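Local structure of KLLA0C04147p (Kluyveromyces lactis, 5WVR) at residues A[71-76]-A[121-126]; A[65-70]-A[117-122]. The protein probably binds and transfers sterols, and is represented here by its oxysterol-binding-protein domain, with cholesterol bound. One frame throughout, in Å; residues are numbered along the deposited sequence.

The two contacts lie next to each other, their centres about 11 Å apart, and follow one another along the same two runs of chain. Strand 67-68 pairs with strand 119-121 in contact 2; the chain then turns a corner into helix 72-77, whose first turn meets the loop after Phe121 in contact 1. Phe121 serves both, donating from N to Thr70 O and accepting at O from Leu72 N, and so straddles Ser71. The main tie is a salt bridge from Arg75 NH1 to Glu68 OE1 at 2.8 Å, backed by Leu72 CD2 packed 3.7 Å from Pro120 CG. Both contacts border cholesterol: contact 1 meets the ring system, while contact 2 reaches from the rings to the tail.

Contact 1: A[71-76]-A[121-126]; sequences SLLQRV and FNPLLG. With CLR (cholesterol), chain B.
Leu72 N donates to Phe121 O (3.0 Å, 167° at the hydrogen); with the bond from Phe121 N to Thr70 O, this makes Ser71 and Phe121 a parallel beta bridge that runs straight into helix 72-77. Beside it the Pro123 ring wedges against the helix start. Its CD meets Leu72 CB, and its CG lies 3.1 Å from Ser71 OG, a tight approach, and 3.6 Å from Leu73 CG, where Leu73 and Pro123 pass one another head to tail. A compact, rigid proline suits this spot, filling it without bringing a backbone N-H that would need a partner. Ser71 and Gln74 form a capping box: Ser71 N gives its hydrogen to Gln74 OE1 at 2.9 Å, while Ser71 OG, set anti to its own N (chi1 -171°), takes a weak bond from Leu73 N. Leu72 and Arg75 place the helix beside the sterol site of the oxysterol-binding domain. Arg75 CB is 4.0 Å from cholesterol C19; the chain bends at chi2 and chi3, returning NE to 3.7 Å from the same methyl. From CZ the guanidinium presents one face to C18, NH2 lies 3.7 Å from C19, and NH1 makes a salt bridge to Glu68 OE1. A leucine in its place would probably leave Glu68 without one of its two arginine partners and the angular methyls without this flat cover. Leu72 CD1 touches the sterol near C6.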
ATOM      1  N   SER A  71      -5.696   7.578  -6.376  1.00 17.68           N
ATOM      2  CA  SER A  71      -6.410   7.514  -5.114  1.00 17.80           C
ATOM      3  C   SER A  71      -5.503   6.976  -4.006  1.00 23.76           C
ATOM      4  O   SER A  71      -4.565   6.222  -4.260  1.00 16.43           O
ATOM      5  CB  SER A  71      -7.627   6.613  -5.249  1.00 14.12           C
ATOM      6  OG  SER A  71      -8.413   6.723  -4.097  1.00 23.91           O
ATOM      7  N   LEU A  72      -5.791   7.383  -2.768  1.00 21.86           N
ATOM      8  CA  LEU A  72      -5.228   6.702  -1.611  1.00 20.51           C
ATOM      9  C   LEU A  72      -5.429   5.198  -1.714  1.00 21.17           C
ATOM     10  O   LEU A  72      -4.585   4.431  -1.250  1.00 19.58           O
ATOM     11  CB  LEU A  72      -5.867   7.223  -0.307  1.00 17.53           C
ATOM     12  CG  LEU A  72      -4.939   7.665   0.809  1.00 31.23           C
ATOM     13  CD1 LEU A  72      -3.992   6.511   1.252  1.00 28.26           C
ATOM     14  CD2 LEU A  72      -4.154   8.856   0.339  1.00 29.99           C
ATOM     15  N   LEU A  73      -6.534   4.759  -2.324  1.00 21.07           N
ATOM     16  CA  LEU A  73      -6.767   3.327  -2.522  1.00 21.69           C
ATOM     17  C   LEU A  73      -5.661   2.683  -3.349  1.00 21.39           C
ATOM     18  O   LEU A  73      -5.280   1.535  -3.099  1.00 19.82           O
ATOM     19  CB  LEU A  73      -8.118   3.106  -3.198  1.00 16.45           C
ATOM     20  CG  LEU A  73      -9.290   3.672  -2.400  1.00 20.00           C
ATOM     21  CD1 LEU A  73     -10.645   3.331  -3.041  1.00 17.46           C
ATOM     22  CD2 LEU A  73      -9.213   3.172  -0.948  1.00 15.49           C
ATOM     23  N   GLN A  74      -5.148   3.399  -4.340  1.00 20.57           N
ATOM     24  CA  GLN A  74      -4.103   2.887  -5.214  1.00 16.80           C
ATOM     25  C   GLN A  74      -2.711   3.079  -4.642  1.00 21.50           C
ATOM     26  O   GLN A  74      -1.837   2.245  -4.890  1.00 17.58           O
ATOM     27  CB  GLN A  74      -4.208   3.560  -6.589  1.00 15.28           C
ATOM     28  CG  GLN A  74      -5.553   3.254  -7.239  1.00 17.57           C
ATOM     29  CD  GLN A  74      -5.945   4.175  -8.385  1.00 19.52           C
ATOM     30  OE1 GLN A  74      -5.763   5.392  -8.342  1.00 17.74           O
ATOM     31  NE2 GLN A  74      -6.519   3.587  -9.407  1.00 18.62           N
ATOM     32  N   ARG A  75      -2.466   4.160  -3.890  1.00 22.33           N
ATOM     33  CA  ARG A  75      -1.191   4.270  -3.185  1.00 19.89           C
ATOM     34  C   ARG A  75      -0.980   3.079  -2.246  1.00 21.01           C
ATOM     35  O   ARG A  75       0.125   2.537  -2.148  1.00 20.16           O
ATOM     36  CB  ARG A  75      -1.122   5.585  -2.401  1.00 17.42           C
ATOM     37  CG  ARG A  75      -0.989   6.822  -3.243  1.00 19.18           C
ATOM     38  CD  ARG A  75       0.129   6.681  -4.227  1.00 23.21           C
ATOM     39  NE  ARG A  75       1.427   6.810  -3.578  1.00 25.18           N
ATOM     40  CZ  ARG A  75       2.078   7.958  -3.457  1.00 24.10           C
ATOM     41  NH1 ARG A  75       1.555   9.073  -3.943  1.00 25.30           N
ATOM     42  NH2 ARG A  75       3.247   7.992  -2.866  1.00 21.32           N
ATOM     43  N   VAL A  76      -2.036   2.661  -1.553  1.00 17.83           N
ATOM     44  CA  VAL A  76      -1.950   1.500  -0.669  1.00 23.35           C
ATOM     45  C   VAL A  76      -1.630   0.233  -1.457  1.00 24.08           C
ATOM     46  O   VAL A  76      -0.862  -0.630  -1.001  1.00 26.06           O
ATOM     47  CB  VAL A  76      -3.267   1.381   0.122  1.00 23.85           C
ATOM     48  CG1 VAL A  76      -3.337   0.076   0.858  1.00 27.00           C
ATOM     49  CG2 VAL A  76      -3.340   2.527   1.089  1.00 26.06           C
ATOM     50  N   PHE A 121      -5.834  11.600  -4.300  1.00 19.97           N
ATOM     51  CA  PHE A 121      -7.257  11.825  -4.091  1.00 22.65           C
ATOM     52  C   PHE A 121      -7.712  11.131  -2.810  1.00 22.84           C
ATOM     53  O   PHE A 121      -7.288  10.015  -2.482  1.00 21.02           O
ATOM     54  CB  PHE A 121      -8.082  11.345  -5.287  1.00 19.93           C
ATOM     55  CG  PHE A 121      -8.188  12.364  -6.401  1.00 20.63           C
ATOM     56  CD1 PHE A 121      -7.152  12.538  -7.296  1.00 19.22           C
ATOM     57  CD2 PHE A 121      -9.328  13.134  -6.555  1.00 24.01           C
ATOM     58  CE1 PHE A 121      -7.247  13.467  -8.317  1.00 21.22           C
ATOM     59  CE2 PHE A 121      -9.435  14.057  -7.577  1.00 17.70           C
ATOM     60  CZ  PHE A 121      -8.388  14.237  -8.452  1.00 21.76           C
ATOM     61  N   ASN A 122      -8.536  11.837  -2.070  1.00 20.16           N
ATOM     62  CA  ASN A 122      -9.203  11.365  -0.879  1.00 21.43           C
ATOM     63  C   ASN A 122     -10.415  10.567  -1.346  1.00 17.61           C
ATOM     64  O   ASN A 122     -11.347  11.118  -1.930  1.00 20.24           O
ATOM     65  CB  ASN A 122      -9.511  12.585   0.002  1.00 20.95           C
ATOM     66  CG  ASN A 122     -10.237  12.245   1.282  1.00 27.10           C
ATOM     67  OD1 ASN A 122     -10.988  13.081   1.787  1.00 30.22           O
ATOM     68  ND2 ASN A 122     -10.070  11.030   1.789  1.00 17.41           N
ATOM     69  N   PRO A 123     -10.391   9.252  -1.171  1.00 20.70           N
ATOM     70  CA  PRO A 123     -11.421   8.414  -1.778  1.00 17.21           C
ATOM     71  C   PRO A 123     -12.788   8.747  -1.224  1.00 19.90           C
ATOM     72  O   PRO A 123     -12.942   9.042  -0.038  1.00 19.49           O
ATOM     73  CB  PRO A 123     -10.987   6.993  -1.394  1.00 19.15           C
ATOM     74  CG  PRO A 123      -9.519   7.105  -1.213  1.00 18.62           C
ATOM     75  CD  PRO A 123      -9.301   8.443  -0.594  1.00 17.53           C
ATOM     76  N   LEU A 124     -13.788   8.693  -2.100  1.00 20.34           N
ATOM     77  CA  LEU A 124     -15.163   8.872  -1.660  1.00 21.74           C
ATOM     78  C   LEU A 124     -15.598   7.676  -0.822  1.00 18.32           C
ATOM     79  O   LEU A 124     -15.098   6.562  -0.978  1.00 14.31           O
ATOM     80  CB  LEU A 124     -16.093   9.049  -2.864  1.00 20.43           C
ATOM     81  CG  LEU A 124     -15.725  10.161  -3.846  1.00 21.78           C
ATOM     82  CD1 LEU A 124     -16.577  10.065  -5.081  1.00 25.08           C
ATOM     83  CD2 LEU A 124     -15.865  11.549  -3.199  1.00 21.82           C
ATOM     84  N   LEU A 125     -16.554   7.919   0.063  1.00 19.26           N
ATOM     85  CA  LEU A 125     -17.086   6.875   0.925  1.00 19.59           C
ATOM     86  C   LEU A 125     -17.761   5.798   0.084  1.00 20.45           C
ATOM     87  O   LEU A 125     -18.666   6.092  -0.693  1.00 21.42           O
ATOM     88  CB  LEU A 125     -18.078   7.502   1.903  1.00 19.01           C
ATOM     89  CG  LEU A 125     -18.822   6.562   2.839  1.00 23.38           C
ATOM     90  CD1 LEU A 125     -17.809   5.793   3.670  1.00 18.33           C
ATOM     91  CD2 LEU A 125     -19.775   7.372   3.718  1.00 23.94           C
ATOM     92  N   GLY A 126     -17.309   4.550   0.211  1.00 18.98           N
ATOM     93  CA  GLY A 126     -17.828   3.511  -0.643  1.00 18.22           C
ATOM     94  C   GLY A 126     -17.053   3.306  -1.928  1.00 18.49           C
ATOM     95  O   GLY A 126     -17.341   2.359  -2.656  1.00 18.61           O
TER
HETATM   96  C1  CLR B1301       3.236   5.484   2.155  1.00 26.03           C
HETATM   97  C2  CLR B1301       3.133   3.956   2.129  1.00 27.90           C
HETATM   98  C3  CLR B1301       1.893   3.482   2.889  1.00 25.94           C
HETATM   99  C4  CLR B1301       0.640   4.057   2.224  1.00 29.95           C
HETATM  100  C5  CLR B1301       0.751   5.578   2.095  1.00 28.66           C
HETATM  101  C6  CLR B1301      -0.307   6.374   2.520  1.00 23.04           C
HETATM  102  C7  CLR B1301      -0.351   7.763   2.502  1.00 26.06           C
HETATM  103  C8  CLR B1301       0.747   8.385   1.630  1.00 25.15           C
HETATM  104  C9  CLR B1301       2.100   7.696   1.855  1.00 26.83           C
HETATM  105  C10 CLR B1301       2.033   6.198   1.527  1.00 25.65           C
HETATM  106  C11 CLR B1301       3.230   8.421   1.110  1.00 27.05           C
HETATM  107  C12 CLR B1301       3.269   9.930   1.393  1.00 26.17           C
HETATM  108  C13 CLR B1301       1.916  10.574   1.080  1.00 26.68           C
HETATM  109  C14 CLR B1301       0.877   9.875   1.958  1.00 23.90           C
HETATM  110  C15 CLR B1301      -0.363  10.735   1.719  1.00 30.82           C
HETATM  111  C16 CLR B1301       0.230  12.133   1.919  1.00 27.13           C
HETATM  112  C17 CLR B1301       1.730  11.990   1.634  1.00 24.28           C
HETATM  113  C18 CLR B1301       1.572  10.479  -0.413  1.00 24.53           C
HETATM  114  C19 CLR B1301       2.024   5.976   0.011  1.00 25.95           C
HETATM  115  C20 CLR B1301       2.266  13.135   0.763  1.00 26.33           C
HETATM  116  C21 CLR B1301       3.787  13.039   0.638  1.00 26.90           C
HETATM  117  C22 CLR B1301       1.874  14.487   1.370  1.00 29.05           C
HETATM  118  C23 CLR B1301       1.704  15.593   0.324  1.00 28.71           C
HETATM  119  C24 CLR B1301       0.970  16.813   0.888  1.00 34.64           C
HETATM  120  C25 CLR B1301       0.780  17.931  -0.145  1.00 34.77           C
HETATM  121  C26 CLR B1301       2.116  18.571  -0.529  1.00 34.26           C
HETATM  122  C27 CLR B1301      -0.197  18.998   0.351  1.00 42.72           C
HETATM  123  O1  CLR B1301       1.830   2.053   2.869  1.00 39.84           O

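Contact 2: A[65-70]-A[117-122]; sequences SFNEPT and VAKPFN. With CLR (cholesterol), chain B.
Phe121 brings its ring against Glu68 through two torsions: chi1 (-85°) sets CG beside its own backbone N and chi2 (80°) turns the ring, together placing CD1 3.4 Å from Glu68 O. The ring offers its rim, with Thr70 O lying in the ring plane, so that weakly positive C-H edges face carbonyl oxygens. Glu68 reaches the other way: CG is anti to N (chi1 173°) and the chain is extended beyond it, so that the carboxylate arrives at Thr70. Thr70 OG1 donates at 2.7 Å to Glu68 OE1, which accepts on its anti lone pair.

The backbones form a short parallel pairing bridged at Asn67 and Lys119, whose side chains run alongside each other. Within the oxysterol-binding domain this pairing lines the cholesterol site along the sterol's D ring and tail. Lys119 N donates to Phe66 O at 2.6 Å and Glu68 N to Lys119 O at 3.1 Å. Past the corner, where Pro69 centres an inverse gamma turn, Phe121 N bonds to Thr70 O at 2.7 Å. Pro120, between these bonds, has no N-H to place, and its ring packs against the sterol, with CG 4.0 Å from cholesterol C18. The small Ala118 lets its CB sit close against Phe66 and Glu68, while its O is 3.5 Å from C23 of the sterol tail. Farther along, Val117 CG1 meets C26.

Glu68 is buried, yet its OE1 takes the threonine hydroxyl together with salt bridges from Arg75 and Arg116; this concentration of donors and positive charge would favour the ionised carboxylate.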
ATOM      1  N   SER A  65      -0.885  21.715  -8.707  1.00 42.14           N
ATOM      2  CA  SER A  65       0.524  21.347  -8.635  1.00 38.02           C
ATOM      3  C   SER A  65       0.826  20.442  -7.448  1.00 38.06           C
ATOM      4  O   SER A  65       1.836  19.726  -7.461  1.00 39.44           O
ATOM      5  CB  SER A  65       1.381  22.612  -8.580  1.00 42.34           C
ATOM      6  OG  SER A  65       1.078  23.448  -9.691  1.00 49.62           O
ATOM      7  N   PHE A  66      -0.033  20.444  -6.430  1.00 33.87           N
ATOM      8  CA  PHE A  66       0.146  19.613  -5.249  1.00 40.65           C
ATOM      9  C   PHE A  66      -0.877  18.477  -5.173  1.00 34.96           C
ATOM     10  O   PHE A  66      -1.063  17.878  -4.104  1.00 35.79           O
ATOM     11  CB  PHE A  66       0.129  20.507  -4.006  1.00 38.94           C
ATOM     12  CG  PHE A  66       1.376  21.345  -3.875  1.00 37.07           C
ATOM     13  CD1 PHE A  66       2.638  20.727  -3.913  1.00 32.86           C
ATOM     14  CD2 PHE A  66       1.311  22.729  -3.789  1.00 40.90           C
ATOM     15  CE1 PHE A  66       3.814  21.467  -3.821  1.00 38.60           C
ATOM     16  CE2 PHE A  66       2.489  23.485  -3.706  1.00 37.19           C
ATOM     17  CZ  PHE A  66       3.740  22.841  -3.727  1.00 36.87           C
ATOM     18  N   ASN A  67      -1.527  18.162  -6.297  1.00 24.93           N
ATOM     19  CA  ASN A  67      -2.389  16.999  -6.461  1.00 29.22           C
ATOM     20  C   ASN A  67      -1.755  16.006  -7.432  1.00 29.16           C
ATOM     21  O   ASN A  67      -1.005  16.385  -8.327  1.00 29.12           O
ATOM     22  CB  ASN A  67      -3.764  17.385  -6.992  1.00 25.36           C
ATOM     23  CG  ASN A  67      -4.540  18.280  -6.046  1.00 36.44           C
ATOM     24  OD1 ASN A  67      -4.313  18.268  -4.835  1.00 40.20           O
ATOM     25  ND2 ASN A  67      -5.474  19.064  -6.602  1.00 38.43           N
ATOM     26  N   GLU A  68      -2.057  14.725  -7.232  1.00 24.40           N
ATOM     27  CA  GLU A  68      -1.615  13.590  -8.021  1.00 23.04           C
ATOM     28  C   GLU A  68      -2.854  12.804  -8.394  1.00 21.37           C
ATOM     29  O   GLU A  68      -3.731  12.623  -7.547  1.00 21.65           O
ATOM     30  CB  GLU A  68      -0.646  12.698  -7.195  1.00 25.67           C
ATOM     31  CG  GLU A  68      -0.239  11.373  -7.837  1.00 32.30           C
ATOM     32  CD  GLU A  68       0.775  10.574  -6.998  1.00 33.54           C
ATOM     33  OE1 GLU A  68       0.421   9.487  -6.457  1.00 27.39           O
ATOM     34  OE2 GLU A  68       1.927  11.041  -6.889  1.00 30.14           O
ATOM     35  N   PRO A  69      -2.975  12.298  -9.650  1.00 23.50           N
ATOM     36  CA  PRO A  69      -4.153  11.585 -10.108  1.00 23.41           C
ATOM     37  C   PRO A  69      -4.186  10.096  -9.726  1.00 24.56           C
ATOM     38  O   PRO A  69      -4.445   9.224 -10.551  1.00 29.68           O
ATOM     39  CB  PRO A  69      -4.074  11.736 -11.626  1.00 26.23           C
ATOM     40  CG  PRO A  69      -2.602  11.660 -11.860  1.00 25.21           C
ATOM     41  CD  PRO A  69      -1.976  12.435 -10.734  1.00 28.77           C
ATOM     42  N   THR A  70      -3.887   9.810  -8.475  1.00 24.54           N
ATOM     43  CA  THR A  70      -4.087   8.484  -7.929  1.00 23.39           C
ATOM     44  C   THR A  70      -4.954   8.633  -6.697  1.00 19.74           C
ATOM     45  O   THR A  70      -4.959   9.687  -6.056  1.00 20.26           O
ATOM     46  CB  THR A  70      -2.754   7.821  -7.559  1.00 23.03           C
ATOM     47  OG1 THR A  70      -2.099   8.617  -6.554  1.00 27.67           O
ATOM     48  CG2 THR A  70      -1.855   7.728  -8.805  1.00 28.66           C
ATOM     49  N   VAL A 117       5.712  14.639  -3.983  1.00 24.58           N
ATOM     50  CA  VAL A 117       5.200  15.516  -2.920  1.00 28.19           C
ATOM     51  C   VAL A 117       3.886  16.084  -3.450  1.00 26.52           C
ATOM     52  O   VAL A 117       3.813  17.182  -4.002  1.00 24.82           O
ATOM     53  CB  VAL A 117       6.204  16.603  -2.548  1.00 27.86           C
ATOM     54  CG1 VAL A 117       5.750  17.366  -1.286  1.00 19.31           C
ATOM     55  CG2 VAL A 117       7.596  15.978  -2.373  1.00 29.29           C
ATOM     56  N   ALA A 118       2.820  15.297  -3.305  1.00 23.87           N
ATOM     57  CA  ALA A 118       1.528  15.692  -3.847  1.00 24.77           C
ATOM     58  C   ALA A 118       0.466  14.932  -3.083  1.00 25.78           C
ATOM     59  O   ALA A 118       0.736  13.875  -2.516  1.00 26.24           O
ATOM     60  CB  ALA A 118       1.427  15.413  -5.347  1.00 24.31           C
ATOM     61  N   LYS A 119      -0.730  15.494  -3.047  1.00 23.86           N
ATOM     62  CA  LYS A 119      -1.834  14.898  -2.304  1.00 26.37           C
ATOM     63  C   LYS A 119      -2.560  13.903  -3.206  1.00 22.86           C
ATOM     64  O   LYS A 119      -2.969  14.281  -4.311  1.00 22.59           O
ATOM     65  CB  LYS A 119      -2.788  15.988  -1.828  1.00 28.16           C
ATOM     66  CG  LYS A 119      -4.062  15.501  -1.162  1.00 33.33           C
ATOM     67  CD  LYS A 119      -4.956  16.692  -0.842  1.00 43.15           C
ATOM     68  CE  LYS A 119      -6.423  16.301  -0.702  1.00 49.06           C
ATOM     69  NZ  LYS A 119      -7.275  17.507  -0.451  1.00 58.17           N
ATOM     70  N   PRO A 120      -2.691  12.630  -2.826  1.00 21.93           N
ATOM     71  CA  PRO A 120      -3.531  11.719  -3.615  1.00 22.36           C
ATOM     72  C   PRO A 120      -4.990  12.061  -3.396  1.00 20.03           C
ATOM     73  O   PRO A 120      -5.355  12.736  -2.439  1.00 19.84           O
ATOM     74  CB  PRO A 120      -3.204  10.323  -3.057  1.00 21.01           C
ATOM     75  CG  PRO A 120      -2.001  10.485  -2.229  1.00 26.16           C
ATOM     76  CD  PRO A 120      -1.986  11.920  -1.744  1.00 18.52           C
ATOM     77  N   PHE A 121      -5.834  11.600  -4.300  1.00 19.97           N
ATOM     78  CA  PHE A 121      -7.257  11.825  -4.091  1.00 22.65           C
ATOM     79  C   PHE A 121      -7.712  11.131  -2.810  1.00 22.84           C
ATOM     80  O   PHE A 121      -7.288  10.015  -2.482  1.00 21.02           O
ATOM     81  CB  PHE A 121      -8.082  11.345  -5.287  1.00 19.93           C
ATOM     82  CG  PHE A 121      -8.188  12.364  -6.401  1.00 20.63           C
ATOM     83  CD1 PHE A 121      -7.152  12.538  -7.296  1.00 19.22           C
ATOM     84  CD2 PHE A 121      -9.328  13.134  -6.555  1.00 24.01           C
ATOM     85  CE1 PHE A 121      -7.247  13.467  -8.317  1.00 21.22           C
ATOM     86  CE2 PHE A 121      -9.435  14.057  -7.577  1.00 17.70           C
ATOM     87  CZ  PHE A 121      -8.388  14.237  -8.452  1.00 21.76           C
ATOM     88  N   ASN A 122      -8.536  11.837  -2.070  1.00 20.16           N
ATOM     89  CA  ASN A 122      -9.203  11.365  -0.879  1.00 21.43           C
ATOM     90  C   ASN A 122     -10.415  10.567  -1.346  1.00 17.61           C
ATOM     91  O   ASN A 122     -11.347  11.118  -1.930  1.00 20.24           O
ATOM     92  CB  ASN A 122      -9.511  12.585   0.002  1.00 20.95           C
ATOM     93  CG  ASN A 122     -10.237  12.245   1.282  1.00 27.10           C
ATOM     94  OD1 ASN A 122     -10.988  13.081   1.787  1.00 30.22           O
ATOM     95  ND2 ASN A 122     -10.070  11.030   1.789  1.00 17.41           N
TER
HETATM   96  C1  CLR B1301       3.236   5.484   2.155  1.00 26.03           C
HETATM   97  C2  CLR B1301       3.133   3.956   2.129  1.00 27.90           C
HETATM   98  C3  CLR B1301       1.893   3.482   2.889  1.00 25.94           C
HETATM   99  C4  CLR B1301       0.640   4.057   2.224  1.00 29.95           C
HETATM  100  C5  CLR B1301       0.751   5.578   2.095  1.00 28.66           C
HETATM  101  C6  CLR B1301      -0.307   6.374   2.520  1.00 23.04           C
HETATM  102  C7  CLR B1301      -0.351   7.763   2.502  1.00 26.06           C
HETATM  103  C8  CLR B1301       0.747   8.385   1.630  1.00 25.15           C
HETATM  104  C9  CLR B1301       2.100   7.696   1.855  1.00 26.83           C
HETATM  105  C10 CLR B1301       2.033   6.198   1.527  1.00 25.65           C
HETATM  106  C11 CLR B1301       3.230   8.421   1.110  1.00 27.05           C
HETATM  107  C12 CLR B1301       3.269   9.930   1.393  1.00 26.17           C
HETATM  108  C13 CLR B1301       1.916  10.574   1.080  1.00 26.68           C
HETATM  109  C14 CLR B1301       0.877   9.875   1.958  1.00 23.90           C
HETATM  110  C15 CLR B1301      -0.363  10.735   1.719  1.00 30.82           C
HETATM  111  C16 CLR B1301       0.230  12.133   1.919  1.00 27.13           C
HETATM  112  C17 CLR B1301       1.730  11.990   1.634  1.00 24.28           C
HETATM  113  C18 CLR B1301       1.572  10.479  -0.413  1.00 24.53           C
HETATM  114  C19 CLR B1301       2.024   5.976   0.011  1.00 25.95           C
HETATM  115  C20 CLR B1301       2.266  13.135   0.763  1.00 26.33           C
HETATM  116  C21 CLR B1301       3.787  13.039   0.638  1.00 26.90           C
HETATM  117  C22 CLR B1301       1.874  14.487   1.370  1.00 29.05           C
HETATM  118  C23 CLR B1301       1.704  15.593   0.324  1.00 28.71           C
HETATM  119  C24 CLR B1301       0.970  16.813   0.888  1.00 34.64           C
HETATM  120  C25 CLR B1301       0.780  17.931  -0.145  1.00 34.77           C
HETATM  121  C26 CLR B1301       2.116  18.571  -0.529  1.00 34.26           C
HETATM  122  C27 CLR B1301      -0.197  18.998   0.351  1.00 42.72           C
HETATM  123  O1  CLR B1301       1.830   2.053   2.869  1.00 39.84           O